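Local coordinates for cytidine deaminase (Mycobacterium leprae, PDB 3R2N), which probably catalyses the zinc-dependent hydrolytic deamination of cytidine to uridine in pyrimidine salvage, at residues D[6-10]-D[11-15]; D[109-113]-D[114-118]. One frame throughout, in Å; residues are numbered along the deposited sequence.

How the interactions relate
Two local contacts, one at a helix start and one in a hairpin, meet on a single aromatic side chain. Interaction 1 lies at the surface and begins helix 10-21; its chemistry is that of a cap, with an amide oxygen and backbone carbonyls serving the first turn and apolar groups packed against the sheet. Interaction 2, partly buried, joins strands 109-112 and 115-118 at the edge of the sheet within this chain, mainly through paired backbone bonds and a turn-stabilising hydroxyl. They share no segment, yet touch directly: Trp10 packs its CH2 3.6 Å from Lys109 CB and its CZ2 3.7 Å from Val116 CG2, joining helix start to hairpin.

Interaction 1: residues D[6-10]-D[11-15]; sequences GDVNW and DTLQK
Trp10, Asn9 and Leu13 carry this contact, and the indole meets the leucine obliquely, with Leu13 CD1 4.0 Å from Trp10 CE3. A face of the indole is taken by Val8, whose CG1 sits 3.5 Å above the ring plane and over its centre. The same methyl is 4.1 Å from Leu13 CD1, so valine, indole and leucine form one apolar group.

Asn9 supplies the polar half. With CG anti to the backbone N (chi1 -166°) and the amide twisted by chi2 (-42°), OD1 comes over the first turn, where it accepts from Thr12 N at 3.1 Å with an N-H...O angle of 151°. The donor stands above the amide plane and does not lie on a lone pair. Thr12 N also makes a weak bond to Asn9 O, while Leu13 N reaches that carbonyl in a long, weak but straight bond of 3.4 Å. Thr12 OG1 stands over the face of the amide, 3.4 Å from Asn9 CG.

The arrangement is an N-cap joined to a hydrophobic staple: Asn9 caps the helix, and Val8, just before it, packs against Leu13 in the first turn. It begins helix 10-21, which lies against the sheet; Leu13 touches Phe38 and Tyr81, and Trp10 touches Ala79.

Regular helical bonding follows with Gln14 N to Trp10 O at 2.9 Å. The amide end of Gln14 leads away from the cap, and its NE2 bonds to Gly87 O. On the outer side, Asp11 brings CB within 3.1 Å of Asn9 OD1, with carboxylate and amide planes nearly perpendicular. A carboxylate in the first turn would probably interact favourably with the helix dipole; Lys15 approaches it only in a long salt bridge.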
# COMPACT_ATOMS: atom_id res chain seq x y z
N GLY D 6 -34.26 12.84 -5.68
CA GLY D 6 -33.16 12.88 -4.74
C GLY D 6 -32.71 11.50 -4.27
O GLY D 6 -31.73 11.39 -3.54
N ASP D 7 -33.42 10.46 -4.70
CA ASP D 7 -32.96 9.10 -4.49
C ASP D 7 -31.71 8.88 -5.33
O ASP D 7 -31.48 9.62 -6.31
CB ASP D 7 -34.03 8.08 -4.88
CG ASP D 7 -35.20 8.06 -3.91
OD1 ASP D 7 -35.11 8.67 -2.82
OD2 ASP D 7 -36.23 7.44 -4.27
N VAL D 8 -30.89 7.91 -4.95
CA VAL D 8 -29.70 7.62 -5.74
C VAL D 8 -30.12 6.92 -7.03
O VAL D 8 -30.88 5.94 -6.99
CB VAL D 8 -28.65 6.81 -4.95
CG1 VAL D 8 -27.55 6.31 -5.87
CG2 VAL D 8 -28.04 7.67 -3.84
N ASN D 9 -29.68 7.48 -8.16
CA ASN D 9 -29.84 6.85 -9.46
C ASN D 9 -28.66 5.94 -9.76
O ASN D 9 -27.61 6.38 -10.20
CB ASN D 9 -30.01 7.87 -10.59
CG ASN D 9 -30.51 7.24 -11.90
OD1 ASN D 9 -30.07 6.15 -12.29
ND2 ASN D 9 -31.44 7.92 -12.57
N TRP D 10 -28.86 4.65 -9.53
CA TRP D 10 -27.78 3.69 -9.66
C TRP D 10 -27.39 3.40 -11.11
O TRP D 10 -26.23 3.14 -11.40
CB TRP D 10 -28.12 2.41 -8.89
CG TRP D 10 -28.28 2.63 -7.41
CD1 TRP D 10 -29.46 2.78 -6.73
CD2 TRP D 10 -27.23 2.72 -6.43
NE1 TRP D 10 -29.21 2.95 -5.38
CE2 TRP D 10 -27.85 2.92 -5.17
CE3 TRP D 10 -25.83 2.64 -6.49
CZ2 TRP D 10 -27.12 3.04 -3.98
CZ3 TRP D 10 -25.10 2.76 -5.30
CH2 TRP D 10 -25.76 2.95 -4.06
N ASP D 11 -28.37 3.47 -12.01
CA ASP D 11 -28.11 3.51 -13.46
C ASP D 11 -27.05 4.54 -13.86
O ASP D 11 -26.13 4.24 -14.64
CB ASP D 11 -29.41 3.83 -14.20
CG ASP D 11 -29.94 2.66 -14.98
OD1 ASP D 11 -29.33 2.34 -16.04
OD2 ASP D 11 -30.96 2.06 -14.54
N THR D 12 -27.19 5.76 -13.36
CA THR D 12 -26.27 6.83 -13.74
C THR D 12 -24.87 6.48 -13.29
O THR D 12 -23.93 6.54 -14.08
CB THR D 12 -26.70 8.15 -13.15
OG1 THR D 12 -27.94 8.52 -13.74
CG2 THR D 12 -25.68 9.24 -13.43
N LEU D 13 -24.74 6.06 -12.04
CA LEU D 13 -23.44 5.62 -11.51
C LEU D 13 -22.83 4.45 -12.33
O LEU D 13 -21.63 4.46 -12.62
CB LEU D 13 -23.57 5.26 -10.03
CG LEU D 13 -23.91 6.41 -9.09
CD1 LEU D 13 -23.93 5.91 -7.65
CD2 LEU D 13 -22.92 7.58 -9.24
N GLN D 14 -23.66 3.49 -12.74
CA GLN D 14 -23.17 2.30 -13.47
C GLN D 14 -22.63 2.65 -14.85
O GLN D 14 -21.51 2.23 -15.24
CB GLN D 14 -24.24 1.18 -13.46
CG GLN D 14 -24.71 0.65 -14.80
CD GLN D 14 -23.82 -0.43 -15.35
OE1 GLN D 14 -23.51 -0.43 -16.54
NE2 GLN D 14 -23.41 -1.36 -14.50
N LYS D 15 -23.39 3.48 -15.57
CA LYS D 15 -22.98 4.02 -16.87
C LYS D 15 -21.71 4.87 -16.75
O LYS D 15 -20.82 4.76 -17.58
CB LYS D 15 -24.10 4.83 -17.53
CG LYS D 15 -25.20 3.96 -18.14
CD LYS D 15 -26.44 4.79 -18.46
CE LYS D 15 -27.71 3.98 -18.25
NZ LYS D 15 -28.35 3.45 -19.51

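Interaction 2: residues D[109-113]-D[114-118]; sequences KIMTP and KGVQT
The carbonyl of Gly115 receives the hydroxyl of Thr112 in its own plane, on a lone pair, with Thr112 OG1 2.7 Å from Gly115 O. The Thr112 carbonyl is met differently: Gly115 N bonds to its oxygen at 2.7 Å from above the plane, 52° out of it.

Thr112 OG1 stands between its backbone N and carbonyl carbon (chi1 87°), where it can also accept from Lys114 N at 3.0 Å. By donating to Gly115 O as well, this hydroxyl ties both ends of the turn together. Its methyl, CG2, packs obliquely against Gln117 CG at 3.8 Å.

These bonds close a beta hairpin whose type I turn runs from Thr112 to Gly115. Farther from the turn, Ile110 and Gln117 form a hydrogen-bonded antiparallel pair: Ile110 N to Gln117 O is 2.8 Å and almost straight, and Gln117 N bonds back to Ile110 O. Strand 109-112 also bonds to strand 77-83, leaving 115-118 outermost within this chain. Ile110 is buried against Met119 and Leu122 of helix 119-122.

Ile110, Thr112 and Gln117 point to one face of the sheet, Lys109, Met111 and Val116 to the opposite one. The indole of Trp10, from helix 10-21, packs on this second face. Val116 CG1 lies 3.7 Å from Lys109 CB, while its CG2 meets Met111 CE at 3.9 Å, at about a right angle. Met111 SD lies beside the Gly115 backbone.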
# COMPACT_ATOMS: atom_id res chain seq x y z
N LYS D 109 -23.74 4.28 0.82
CA LYS D 109 -24.27 3.16 0.05
C LYS D 109 -23.29 2.68 -1.04
O LYS D 109 -22.74 3.48 -1.83
CB LYS D 109 -25.64 3.51 -0.55
CG LYS D 109 -26.65 4.10 0.46
CD LYS D 109 -28.08 3.97 -0.07
CE LYS D 109 -29.02 5.06 0.42
NZ LYS D 109 -30.29 5.00 -0.38
N ILE D 110 -23.07 1.36 -1.06
CA ILE D 110 -22.28 0.70 -2.09
C ILE D 110 -23.19 -0.26 -2.85
O ILE D 110 -23.91 -1.02 -2.23
CB ILE D 110 -21.15 -0.15 -1.46
CG1 ILE D 110 -20.31 0.67 -0.46
CG2 ILE D 110 -20.33 -0.84 -2.51
CD1 ILE D 110 -19.70 1.93 -1.00
N MET D 111 -23.16 -0.25 -4.17
CA MET D 111 -23.83 -1.32 -4.92
C MET D 111 -22.99 -2.61 -4.88
O MET D 111 -21.77 -2.57 -4.98
CB MET D 111 -24.15 -0.88 -6.36
CG MET D 111 -24.81 -1.93 -7.23
SD MET D 111 -26.40 -2.45 -6.60
CE MET D 111 -27.45 -1.17 -7.31
N THR D 112 -23.63 -3.75 -4.67
CA THR D 112 -22.95 -5.05 -4.57
C THR D 112 -23.70 -6.05 -5.43
O THR D 112 -24.86 -5.83 -5.75
CB THR D 112 -22.91 -5.61 -3.11
OG1 THR D 112 -24.11 -6.36 -2.83
CG2 THR D 112 -22.72 -4.51 -2.09
N PRO D 113 -23.02 -7.16 -5.83
CA PRO D 113 -23.66 -8.25 -6.59
C PRO D 113 -25.02 -8.66 -6.03
O PRO D 113 -25.86 -9.13 -6.79
CB PRO D 113 -22.67 -9.40 -6.42
CG PRO D 113 -21.31 -8.70 -6.37
CD PRO D 113 -21.55 -7.32 -5.79
N LYS D 114 -25.20 -8.47 -4.72
CA LYS D 114 -26.45 -8.77 -4.01
C LYS D 114 -27.30 -7.54 -3.66
O LYS D 114 -28.15 -7.60 -2.76
CB LYS D 114 -26.14 -9.51 -2.70
CG LYS D 114 -25.58 -10.93 -2.86
CD LYS D 114 -24.96 -11.45 -1.53
CE LYS D 114 -25.95 -11.36 -0.35
NZ LYS D 114 -25.29 -11.66 0.96
N GLY D 115 -27.10 -6.43 -4.37
CA GLY D 115 -27.87 -5.21 -4.10
C GLY D 115 -27.14 -4.20 -3.22
O GLY D 115 -26.00 -4.40 -2.84
N VAL D 116 -27.82 -3.10 -2.91
CA VAL D 116 -27.22 -2.01 -2.14
C VAL D 116 -26.92 -2.42 -0.71
O VAL D 116 -27.75 -3.03 -0.05
CB VAL D 116 -28.16 -0.79 -2.15
CG1 VAL D 116 -27.55 0.39 -1.35
CG2 VAL D 116 -28.49 -0.38 -3.59
N GLN D 117 -25.74 -2.10 -0.22
CA GLN D 117 -25.38 -2.35 1.17
C GLN D 117 -24.74 -1.09 1.72
O GLN D 117 -24.23 -0.28 0.95
CB GLN D 117 -24.39 -3.52 1.27
CG GLN D 117 -24.96 -4.91 0.95
CD GLN D 117 -25.58 -5.54 2.17
OE1 GLN D 117 -26.58 -5.07 2.70
NE2 GLN D 117 -24.97 -6.62 2.63
N THR D 118 -24.76 -0.91 3.04
CA THR D 118 -24.10 0.25 3.61
C THR D 118 -22.71 -0.17 4.07
O THR D 118 -22.44 -1.35 4.23
CB THR D 118 -24.88 0.86 4.78
OG1 THR D 118 -24.82 -0.02 5.89
CG2 THR D 118 -26.36 1.11 4.42